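Local coordinates for protein benzoylformate Decarboxylase (Polynucleobacter necessarius, PDB 4K9Q) that binds thiamine diphosphate and magnesium and probably decarboxylates benzoylformate, giving benzaldehyde and carbon dioxide, at residues V50-D55 with L400-P405; Y86-P91 with T394-G399; Y204-A209 with P232-T237. All coordinates share one frame; numbering follows the deposited sequence.

Interaction 1 (V50-D55 with L400-P405). With TPP (thiamine diphosphate), chain D.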
loop_
_atom_site.group_PDB
_atom_site.type_symbol
_atom_site.label_atom_id
_atom_site.label_comp_id
_atom_site.label_asym_id
_atom_site.label_seq_id
_atom_site.Cartn_x
_atom_site.Cartn_y
_atom_site.Cartn_z
ATOM N N VAL A 50 -2.351 -14.848 20.905
ATOM C CA VAL A 50 -3.568 -15.257 20.199
ATOM C C VAL A 50 -3.237 -15.866 18.830
ATOM O O VAL A 50 -3.661 -16.980 18.505
ATOM C CB VAL A 50 -4.517 -14.068 19.995
ATOM C CG1 VAL A 50 -5.670 -14.463 19.073
ATOM C CG2 VAL A 50 -5.048 -13.562 21.355
ATOM N N VAL A 51 -2.457 -15.138 18.041
ATOM C CA VAL A 51 -2.121 -15.586 16.695
ATOM C C VAL A 51 -1.250 -16.847 16.731
ATOM O O VAL A 51 -1.499 -17.799 15.989
ATOM C CB VAL A 51 -1.449 -14.463 15.897
ATOM C CG1 VAL A 51 -0.890 -14.993 14.562
ATOM C CG2 VAL A 51 -2.465 -13.353 15.636
ATOM N N ALA A 52 -0.244 -16.868 17.600
ATOM C CA ALA A 52 0.645 -18.034 17.654
ATOM C C ALA A 52 -0.055 -19.319 18.139
ATOM O O ALA A 52 0.226 -20.408 17.649
ATOM C CB ALA A 52 1.893 -17.727 18.492
ATOM N N ILE A 53 -0.952 -19.189 19.109
ATOM C CA ILE A 53 -1.759 -20.327 19.565
ATOM C C ILE A 53 -2.581 -20.873 18.389
ATOM O O ILE A 53 -2.613 -22.086 18.128
ATOM C CB ILE A 53 -2.676 -19.904 20.724
ATOM C CG1 ILE A 53 -1.832 -19.601 21.968
ATOM C CG2 ILE A 53 -3.700 -20.998 21.043
ATOM C CD1 ILE A 53 -2.637 -18.944 23.099
ATOM N N ALA A 54 -3.255 -19.978 17.679
ATOM C CA ALA A 54 -4.028 -20.376 16.508
ATOM C C ALA A 54 -3.148 -21.052 15.446
ATOM O O ALA A 54 -3.549 -22.032 14.826
ATOM C CB ALA A 54 -4.762 -19.169 15.917
ATOM N N ASP A 55 -1.947 -20.520 15.250
ATOM C CA ASP A 55 -0.991 -21.050 14.280
ATOM C C ASP A 55 -0.640 -22.493 14.665
ATOM O O ASP A 55 -0.796 -23.418 13.865
ATOM C CB ASP A 55 0.255 -20.150 14.259
ATOM C CG ASP A 55 1.176 -20.422 13.080
ATOM O OD1 ASP A 55 1.065 -21.486 12.449
ATOM O OD2 ASP A 55 2.042 -19.558 12.799
ATOM N N LEU A 400 11.053 -14.100 17.527
ATOM C CA LEU A 400 10.859 -14.565 18.890
ATOM C C LEU A 400 9.480 -14.184 19.423
ATOM O O LEU A 400 8.912 -13.155 19.042
ATOM C CB LEU A 400 11.958 -14.008 19.800
ATOM C CG LEU A 400 13.386 -14.370 19.405
ATOM C CD1 LEU A 400 14.372 -13.778 20.425
ATOM C CD2 LEU A 400 13.530 -15.884 19.326
ATOM N N GLY A 401 8.940 -15.030 20.295
ATOM C CA GLY A 401 7.606 -14.833 20.838
ATOM C C GLY A 401 6.575 -15.749 20.193
ATOM O O GLY A 401 5.400 -15.714 20.544
ATOM N N TRP A 402 7.008 -16.575 19.247
ATOM C CA TRP A 402 6.061 -17.449 18.563
ATOM C C TRP A 402 5.910 -18.797 19.265
ATOM O O TRP A 402 4.797 -19.296 19.429
ATOM C CB TRP A 402 6.471 -17.666 17.103
ATOM C CG TRP A 402 5.467 -18.473 16.337
ATOM C CD1 TRP A 402 4.311 -18.016 15.762
ATOM C CD2 TRP A 402 5.519 -19.878 16.074
ATOM N NE1 TRP A 402 3.649 -19.052 15.151
ATOM C CE2 TRP A 402 4.368 -20.207 15.328
ATOM C CE3 TRP A 402 6.425 -20.895 16.400
ATOM C CZ2 TRP A 402 4.095 -21.512 14.902
ATOM C CZ3 TRP A 402 6.156 -22.195 15.966
ATOM C CH2 TRP A 402 4.999 -22.485 15.227
ATOM N N ASP A 403 7.028 -19.383 19.678
ATOM C CA ASP A 403 7.023 -20.794 20.080
ATOM C C ASP A 403 6.325 -21.081 21.402
ATOM O O ASP A 403 5.657 -22.109 21.549
ATOM C CB ASP A 403 8.440 -21.377 20.063
ATOM C CG ASP A 403 8.952 -21.594 18.642
ATOM O OD1 ASP A 403 8.719 -22.697 18.105
ATOM O OD2 ASP A 403 9.552 -20.658 18.058
ATOM N N LEU A 404 6.470 -20.179 22.368
ATOM C CA LEU A 404 5.825 -20.382 23.654
ATOM C C LEU A 404 4.301 -20.529 23.504
ATOM O O LEU A 404 3.738 -21.539 23.918
ATOM C CB LEU A 404 6.220 -19.293 24.657
ATOM C CG LEU A 404 5.724 -19.505 26.091
ATOM C CD1 LEU A 404 6.554 -18.668 27.043
ATOM C CD2 LEU A 404 4.239 -19.169 26.219
ATOM N N PRO A 405 3.634 -19.538 22.893
ATOM C CA PRO A 405 2.203 -19.743 22.640
ATOM C C PRO A 405 1.902 -20.822 21.582
ATOM O O PRO A 405 0.888 -21.522 21.700
ATOM C CB PRO A 405 1.704 -18.353 22.213
ATOM C CG PRO A 405 2.942 -17.603 21.788
ATOM C CD PRO A 405 4.071 -18.155 22.611
HETATM N "N1'" TPP D . 12.993 -9.567 18.666
HETATM C "C2'" TPP D . 12.203 -10.482 17.987
HETATM C CM2 TPP D . 10.708 -10.360 18.011
HETATM N "N3'" TPP D . 12.775 -11.510 17.262
HETATM C "C4'" TPP D . 14.141 -11.637 17.217
HETATM N "N4'" TPP D . 14.687 -12.620 16.504
HETATM C "C5'" TPP D . 14.944 -10.743 17.927
HETATM C "C6'" TPP D . 14.373 -9.691 18.642
HETATM C "C7'" TPP D . 16.444 -10.879 17.876
HETATM N N3 TPP D . 17.028 -12.005 18.592
HETATM C C2 TPP D . 17.462 -13.179 17.997
HETATM S S1 TPP D . 18.100 -14.242 19.023
HETATM C C5 TPP D . 17.859 -13.242 20.270
HETATM C C4 TPP D . 17.272 -12.027 19.929
HETATM C CM4 TPP D . 16.932 -10.912 20.886
HETATM C C6 TPP D . 18.326 -13.727 21.613
HETATM C C7 TPP D . 17.642 -14.984 22.125
HETATM O O7 TPP D . 18.041 -15.091 23.472
HETATM P PA TPP D . 17.609 -16.345 24.382
HETATM O O1A TPP D . 16.169 -16.670 24.108
HETATM O O2A TPP D . 17.833 -16.036 25.828
HETATM O O3A TPP D . 18.459 -17.573 23.787
HETATM P PB TPP D . 20.038 -17.850 23.914
HETATM O O1B TPP D . 20.659 -17.324 22.660
HETATM O O2B TPP D . 20.187 -19.352 24.007
HETATM O O3B TPP D . 20.618 -17.146 25.098
#
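The indole ring of Trp402 meets Asp55 at its edge, with CG of the aspartate in the ring plane and the two planes 74° apart. Asp403 OD1 is a second edge neighbour in that plane. Trp402 NE1 donates to Asp55 OD2 at 2.9 Å. The bond is bent (136° at the hydrogen), and the donor comes from above the carboxylate plane. Trp402 CG, anti to the backbone N (chi1 -176°), leads from CB toward helix 47-61. Ala52 CB approaches the ring obliquely, 3.7 Å from Trp402 CD1. The same methyl lies 3.4 Å from Trp402 O. It presses on Pro405 as well, with Ala52 CB only 3.5 Å from Pro405 CG, tighter than usual for two carbons. Next to it Ile53 CG1 packs on Pro405 CB at 3.8 Å, the two side chains crossing at about a right angle. The buried carboxylate has other donors: Asp55 OD1 bonds with Thr90 OG1 and Gln59 NE2, and OD2 also takes Asn88 ND2.

Two residues before Trp402, Leu400 N donates to N3' of thiamine diphosphate at 3.1 Å. Leu400 CD1 reaches the thiazolium, 3.4 Å from cofactor C4, while its CG lies by the aminopyrimidine. This fits the bulky residue that props the bent cofactor in thiamine diphosphate enzymes. Glu372 OE1 and OE2 hold the backbone N atoms of Asp403 and Gly401, respectively. Helix 47-61 packs here against the start of helix 403-417. Val50, Val51 and Ala54 also touch strand 66-69, and Val51 and Asp55 touch helix 79-88.

Interaction 2 (Y86-P91 with T394-G399). With TPP (thiamine diphosphate), chain D.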
loop_
_atom_site.group_PDB
_atom_site.type_symbol
_atom_site.label_atom_id
_atom_site.label_comp_id
_atom_site.label_asym_id
_atom_site.label_seq_id
_atom_site.Cartn_x
_atom_site.Cartn_y
_atom_site.Cartn_z
ATOM N N TYR A 86 2.450 -16.216 8.219
ATOM C CA TYR A 86 2.582 -16.105 6.774
ATOM C C TYR A 86 3.763 -16.947 6.283
ATOM O O TYR A 86 3.632 -17.706 5.323
ATOM C CB TYR A 86 2.773 -14.634 6.378
ATOM C CG TYR A 86 2.774 -14.380 4.897
ATOM C CD1 TYR A 86 3.962 -14.427 4.168
ATOM C CD2 TYR A 86 1.584 -14.078 4.222
ATOM C CE1 TYR A 86 3.970 -14.180 2.793
ATOM C CE2 TYR A 86 1.585 -13.837 2.850
ATOM C CZ TYR A 86 2.776 -13.888 2.150
ATOM O OH TYR A 86 2.780 -13.645 0.798
ATOM N N GLN A 87 4.914 -16.829 6.938
ATOM C CA GLN A 87 6.091 -17.577 6.495
ATOM C C GLN A 87 5.989 -19.080 6.809
ATOM O O GLN A 87 6.580 -19.901 6.112
ATOM C CB GLN A 87 7.386 -16.936 7.033
ATOM C CG GLN A 87 7.564 -15.510 6.485
ATOM C CD GLN A 87 8.947 -14.936 6.678
ATOM O OE1 GLN A 87 9.613 -15.211 7.673
ATOM N NE2 GLN A 87 9.388 -14.117 5.717
ATOM N N ASN A 88 5.206 -19.424 7.831
ATOM C CA ASN A 88 4.882 -20.822 8.166
ATOM C C ASN A 88 3.903 -21.423 7.145
ATOM O O ASN A 88 3.693 -22.644 7.120
ATOM C CB ASN A 88 4.202 -20.904 9.540
ATOM C CG ASN A 88 5.173 -20.791 10.708
ATOM O OD1 ASN A 88 6.396 -20.912 10.556
ATOM N ND2 ASN A 88 4.620 -20.569 11.900
ATOM N N LYS A 89 3.284 -20.556 6.344
ATOM C CA LYS A 89 2.225 -20.948 5.400
ATOM C C LYS A 89 1.001 -21.558 6.087
ATOM O O LYS A 89 0.422 -22.544 5.620
ATOM C CB LYS A 89 2.779 -21.862 4.304
ATOM C CG LYS A 89 3.692 -21.097 3.340
ATOM C CD LYS A 89 4.140 -21.926 2.148
ATOM C CE LYS A 89 5.199 -22.953 2.526
ATOM N NZ LYS A 89 5.992 -23.322 1.306
ATOM N N THR A 90 0.590 -20.946 7.197
ATOM C CA THR A 90 -0.532 -21.467 7.972
ATOM C C THR A 90 -1.798 -20.742 7.558
ATOM O O THR A 90 -1.826 -19.520 7.524
ATOM C CB THR A 90 -0.309 -21.226 9.470
ATOM O OG1 THR A 90 0.983 -21.722 9.841
ATOM C CG2 THR A 90 -1.404 -21.903 10.307
ATOM N N PRO A 91 -2.856 -21.501 7.243
ATOM C CA PRO A 91 -4.091 -20.907 6.716
ATOM C C PRO A 91 -5.007 -20.306 7.799
ATOM O O PRO A 91 -6.163 -20.714 7.905
ATOM C CB PRO A 91 -4.764 -22.091 6.020
ATOM C CG PRO A 91 -4.307 -23.292 6.791
ATOM C CD PRO A 91 -2.896 -22.976 7.241
ATOM N N THR A 394 9.168 -25.540 15.017
ATOM C CA THR A 394 9.664 -24.229 15.428
ATOM C C THR A 394 9.167 -23.221 14.381
ATOM O O THR A 394 8.438 -23.589 13.443
ATOM C CB THR A 394 11.208 -24.209 15.599
ATOM O OG1 THR A 394 11.629 -22.977 16.208
ATOM C CG2 THR A 394 11.915 -24.387 14.261
ATOM N N PHE A 395 9.532 -21.956 14.543
ATOM C CA PHE A 395 9.122 -20.928 13.576
ATOM C C PHE A 395 9.903 -20.966 12.254
ATOM O O PHE A 395 11.048 -21.429 12.201
ATOM C CB PHE A 395 9.136 -19.525 14.222
ATOM C CG PHE A 395 10.432 -19.161 14.936
ATOM C CD1 PHE A 395 10.445 -18.123 15.861
ATOM C CD2 PHE A 395 11.621 -19.811 14.656
ATOM C CE1 PHE A 395 11.613 -17.761 16.524
ATOM C CE2 PHE A 395 12.805 -19.466 15.316
ATOM C CZ PHE A 395 12.801 -18.432 16.249
ATOM N N ALA A 396 9.266 -20.517 11.178
ATOM C CA ALA A 396 9.953 -20.385 9.894
ATOM C C ALA A 396 10.642 -19.030 9.756
ATOM O O ALA A 396 11.440 -18.828 8.833
ATOM C CB ALA A 396 8.969 -20.589 8.732
ATOM N N SER A 397 10.357 -18.120 10.689
ATOM C CA SER A 397 10.633 -16.696 10.505
ATOM C C SER A 397 11.774 -16.126 11.352
ATOM O O SER A 397 12.285 -15.042 11.054
ATOM C CB SER A 397 9.383 -15.910 10.862
ATOM O OG SER A 397 9.182 -16.001 12.270
ATOM N N GLY A 398 12.128 -16.817 12.428
ATOM C CA GLY A 398 13.077 -16.287 13.398
ATOM C C GLY A 398 12.520 -15.238 14.357
ATOM O O GLY A 398 13.269 -14.684 15.166
ATOM N N GLY A 399 11.219 -14.958 14.275
ATOM C CA GLY A 399 10.583 -13.987 15.152
ATOM C C GLY A 399 10.268 -14.522 16.541
ATOM O O GLY A 399 9.333 -15.300 16.731
HETATM N "N1'" TPP D . 12.993 -9.567 18.666
HETATM C "C2'" TPP D . 12.203 -10.482 17.987
HETATM C CM2 TPP D . 10.708 -10.360 18.011
HETATM N "N3'" TPP D . 12.775 -11.510 17.262
HETATM C "C4'" TPP D . 14.141 -11.637 17.217
HETATM N "N4'" TPP D . 14.687 -12.620 16.504
HETATM C "C5'" TPP D . 14.944 -10.743 17.927
HETATM C "C6'" TPP D . 14.373 -9.691 18.642
HETATM C "C7'" TPP D . 16.444 -10.879 17.876
HETATM N N3 TPP D . 17.028 -12.005 18.592
HETATM C C2 TPP D . 17.462 -13.179 17.997
HETATM S S1 TPP D . 18.100 -14.242 19.023
HETATM C C5 TPP D . 17.859 -13.242 20.270
HETATM C C4 TPP D . 17.272 -12.027 19.929
HETATM C CM4 TPP D . 16.932 -10.912 20.886
HETATM C C6 TPP D . 18.326 -13.727 21.613
HETATM C C7 TPP D . 17.642 -14.984 22.125
HETATM O O7 TPP D . 18.041 -15.091 23.472
HETATM P PA TPP D . 17.609 -16.345 24.382
HETATM O O1A TPP D . 16.169 -16.670 24.108
HETATM O O2A TPP D . 17.833 -16.036 25.828
HETATM O O3A TPP D . 18.459 -17.573 23.787
HETATM P PB TPP D . 20.038 -17.850 23.914
HETATM O O1B TPP D . 20.659 -17.324 22.660
HETATM O O2B TPP D . 20.187 -19.352 24.007
HETATM O O3B TPP D . 20.618 -17.146 25.098
HETATM O O HOH W 1 11.332 -17.375 6.535
HETATM O O HOH W 2 12.051 -14.154 8.431
#
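Gln87 extends from helix 79-88 toward the loop at Ala396 and Ser397. Its CB is the first atom to meet the loop, 4.3 Å from Ala396 CB. Beyond CG the chain is extended, with CD nearly anti to CB (chi2 -166°). Gln87 OE1 at the tip lies 3.3 Å from Ser397 CB. Two waters donate to this oxygen, and both bridge to the loop backbone. One gives a weak bond to Gln87 OE1 and a second bond to Ala396 O. The other binds Gln87 OE1 at 2.8 Å and passes its second hydrogen to Ser397 O. The side chain also packs on Ile113 of the second subunit.

Asn88 makes the direct polar link. Its OD1 accepts from Ala396 N at 3.0 Å, in the carbonyl plane, with a C=O...donor angle of 157°. Ala396 CB sits close to the same oxygen. Asn88 ND2 is engaged by Asp55. Just past Asn88, the helix ends in a Schellman motif, with Lys89 at positive phi.

The loop is braced from within. Ser397 OG accepts from Gly399 N at 3.0 Å in a nearly straight bond, an ST turn, and it also bonds with Thr84 OG1 of helix 79-88. Gly398 CA lies over the centre of the Phe395 ring, 3.5 Å above its plane. The turn presents Gly398 O to the cofactor, which donates from N4' at 2.8 Å. A main-chain carbonyl binding the 4'-amino group of the aminopyrimidine is typical of the cofactor site in thiamine diphosphate enzymes.

Interaction 3 (Y204-A209 with P232-T237)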
loop_
_atom_site.group_PDB
_atom_site.type_symbol
_atom_site.label_atom_id
_atom_site.label_comp_id
_atom_site.label_asym_id
_atom_site.label_seq_id
_atom_site.Cartn_x
_atom_site.Cartn_y
_atom_site.Cartn_z
ATOM N N TYR A 204 16.250 -31.416 1.840
ATOM C CA TYR A 204 14.800 -31.440 2.075
ATOM C C TYR A 204 14.374 -30.303 3.006
ATOM O O TYR A 204 15.039 -30.029 4.009
ATOM C CB TYR A 204 14.377 -32.765 2.717
ATOM C CG TYR A 204 14.282 -33.962 1.798
ATOM C CD1 TYR A 204 14.658 -33.888 0.461
ATOM C CD2 TYR A 204 13.809 -35.178 2.279
ATOM C CE1 TYR A 204 14.559 -35.003 -0.376
ATOM C CE2 TYR A 204 13.708 -36.290 1.455
ATOM C CZ TYR A 204 14.083 -36.198 0.134
ATOM O OH TYR A 204 13.972 -37.310 -0.666
ATOM N N GLY A 205 13.267 -29.653 2.671
ATOM C CA GLY A 205 12.701 -28.616 3.510
ATOM C C GLY A 205 11.306 -28.954 3.990
ATOM O O GLY A 205 10.749 -30.019 3.684
ATOM N N SER A 206 10.713 -28.024 4.729
ATOM C CA SER A 206 9.509 -28.324 5.492
ATOM C C SER A 206 8.190 -28.428 4.727
ATOM O O SER A 206 7.185 -28.789 5.325
ATOM C CB SER A 206 9.383 -27.356 6.663
ATOM O OG SER A 206 10.525 -27.506 7.496
ATOM N N ASP A 207 8.184 -28.144 3.425
ATOM C CA ASP A 207 6.983 -28.420 2.625
ATOM C C ASP A 207 6.649 -29.905 2.751
ATOM O O ASP A 207 5.480 -30.304 2.715
ATOM C CB ASP A 207 7.183 -28.096 1.134
ATOM C CG ASP A 207 7.290 -26.603 0.841
ATOM O OD1 ASP A 207 7.164 -25.765 1.772
ATOM O OD2 ASP A 207 7.499 -26.275 -0.359
ATOM N N ILE A 208 7.688 -30.723 2.908
ATOM C CA ILE A 208 7.517 -32.163 3.046
ATOM C C ILE A 208 6.727 -32.495 4.317
ATOM O O ILE A 208 5.898 -33.408 4.332
ATOM C CB ILE A 208 8.889 -32.885 3.011
ATOM C CG1 ILE A 208 9.469 -32.833 1.590
ATOM C CG2 ILE A 208 8.777 -34.337 3.510
ATOM C CD1 ILE A 208 10.944 -33.177 1.549
ATOM N N ALA A 209 6.964 -31.730 5.378
ATOM C CA ALA A 209 6.252 -31.943 6.629
ATOM C C ALA A 209 4.783 -31.560 6.458
ATOM O O ALA A 209 3.897 -32.358 6.760
ATOM C CB ALA A 209 6.894 -31.140 7.755
ATOM N N PRO A 232 18.672 -25.256 5.633
ATOM C CA PRO A 232 18.930 -24.382 6.788
ATOM C C PRO A 232 17.625 -23.848 7.359
ATOM O O PRO A 232 16.704 -23.507 6.602
ATOM C CB PRO A 232 19.752 -23.227 6.188
ATOM C CG PRO A 232 19.416 -23.243 4.714
ATOM C CD PRO A 232 19.221 -24.702 4.379
ATOM N N PHE A 233 17.540 -23.782 8.685
ATOM C CA PHE A 233 16.347 -23.233 9.324
ATOM C C PHE A 233 15.050 -23.899 8.865
ATOM O O PHE A 233 14.041 -23.233 8.617
ATOM C CB PHE A 233 16.298 -21.715 9.145
ATOM C CG PHE A 233 17.233 -20.994 10.064
ATOM C CD1 PHE A 233 16.867 -20.751 11.372
ATOM C CD2 PHE A 233 18.495 -20.603 9.636
ATOM C CE1 PHE A 233 17.732 -20.111 12.242
ATOM C CE2 PHE A 233 19.366 -19.958 10.508
ATOM C CZ PHE A 233 18.982 -19.721 11.808
ATOM N N ALA A 234 15.083 -25.223 8.755
ATOM C CA ALA A 234 13.873 -25.979 8.468
ATOM C C ALA A 234 13.020 -26.032 9.734
ATOM O O ALA A 234 13.408 -26.631 10.736
ATOM C CB ALA A 234 14.209 -27.382 7.978
ATOM N N GLU A 235 11.854 -25.401 9.655
ATOM C CA GLU A 235 10.970 -25.205 10.794
ATOM C C GLU A 235 10.367 -26.511 11.309
ATOM O O GLU A 235 9.983 -26.607 12.485
ATOM C CB GLU A 235 9.849 -24.233 10.403
ATOM C CG GLU A 235 8.974 -24.713 9.230
ATOM C CD GLU A 235 9.432 -24.209 7.877
ATOM O OE1 GLU A 235 10.653 -24.032 7.646
ATOM O OE2 GLU A 235 8.557 -23.998 7.015
ATOM N N ARG A 236 10.268 -27.505 10.425
ATOM C CA ARG A 236 9.690 -28.802 10.764
ATOM C C ARG A 236 10.468 -29.913 10.079
ATOM O O ARG A 236 10.828 -29.801 8.905
ATOM C CB ARG A 236 8.223 -28.858 10.360
ATOM C CG ARG A 236 7.360 -27.937 11.191
ATOM C CD ARG A 236 5.974 -27.860 10.659
ATOM N NE ARG A 236 5.302 -29.151 10.736
ATOM C CZ ARG A 236 4.044 -29.335 10.370
ATOM N NH1 ARG A 236 3.349 -28.302 9.916
ATOM N NH2 ARG A 236 3.488 -30.540 10.459
ATOM N N THR A 237 10.731 -30.975 10.833
ATOM C CA THR A 237 11.591 -32.063 10.390
ATOM C C THR A 237 11.129 -32.643 9.050
ATOM O O THR A 237 9.990 -33.078 8.922
ATOM C CB THR A 237 11.592 -33.186 11.447
ATOM O OG1 THR A 237 11.877 -32.624 12.736
ATOM C CG2 THR A 237 12.629 -34.239 11.101
HETATM O O HOH W 3 11.988 -25.256 5.251
#
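Ser206 lies against the carboxylate end of Glu235, with Ser206 CB 3.4 Å from Glu235 CD. A bend at chi2 (-94°) turns Glu235 CD back toward Ser206. Ser206 OG, anti to its own carbonyl carbon, donates to Arg236 O at 2.7 Å. It meets that oxygen in the carbonyl plane, on a lone pair. One water joins Ser206 to Glu235: it accepts from Ser206 N at 3.1 Å and donates to Glu235 OE1 at 3.0 Å. Glu235 also has charged partners, Arg210 at OE2 and Arg276 at OE1.

The two segments follow neighbouring strands, 201-204 and 228-230, of the six-stranded parallel sheet in the central domain. Helix 214-224 lies between these strands in sequence, so the contact joins loops at the C-terminal ends of a beta-alpha-beta unit. This topology fits the Rossmann-like family of the domain.

Farther along, Ala209 CB packs on Arg236 CB at 3.7 Å and lies over one face of the guanidinium, 3.9 Å from Arg236 NE. Arg236 NH2 forms a salt bridge with Asp390. Ala234 CB comes within 3.7 Å of Ser206 OG. In helix 207-210, Asp207 OD1 forms salt bridges with Arg210 and with Lys89 of the N-terminal domain.

In the fold
The contacts are nested along the chain: interaction 3 lies inside the loop closed by interaction 2, which lies inside the loop closed by interaction 1. Interactions 1 and 2 both join the N-terminal and C-terminal cofactor-binding domains, and their centres are 10 Å apart. Their second segments run on from each other, 394-399 then 400-405, leading from strand 392-393 into helix 403-417, and both touch thiamine diphosphate. Interaction 3 belongs to the central domain. Its centre is 11 Å from that of interaction 2, and Thr394 N probably bonds to Glu235 O there. It does not touch interaction 1. All three domains therefore meet around the segment that holds the aminopyrimidine.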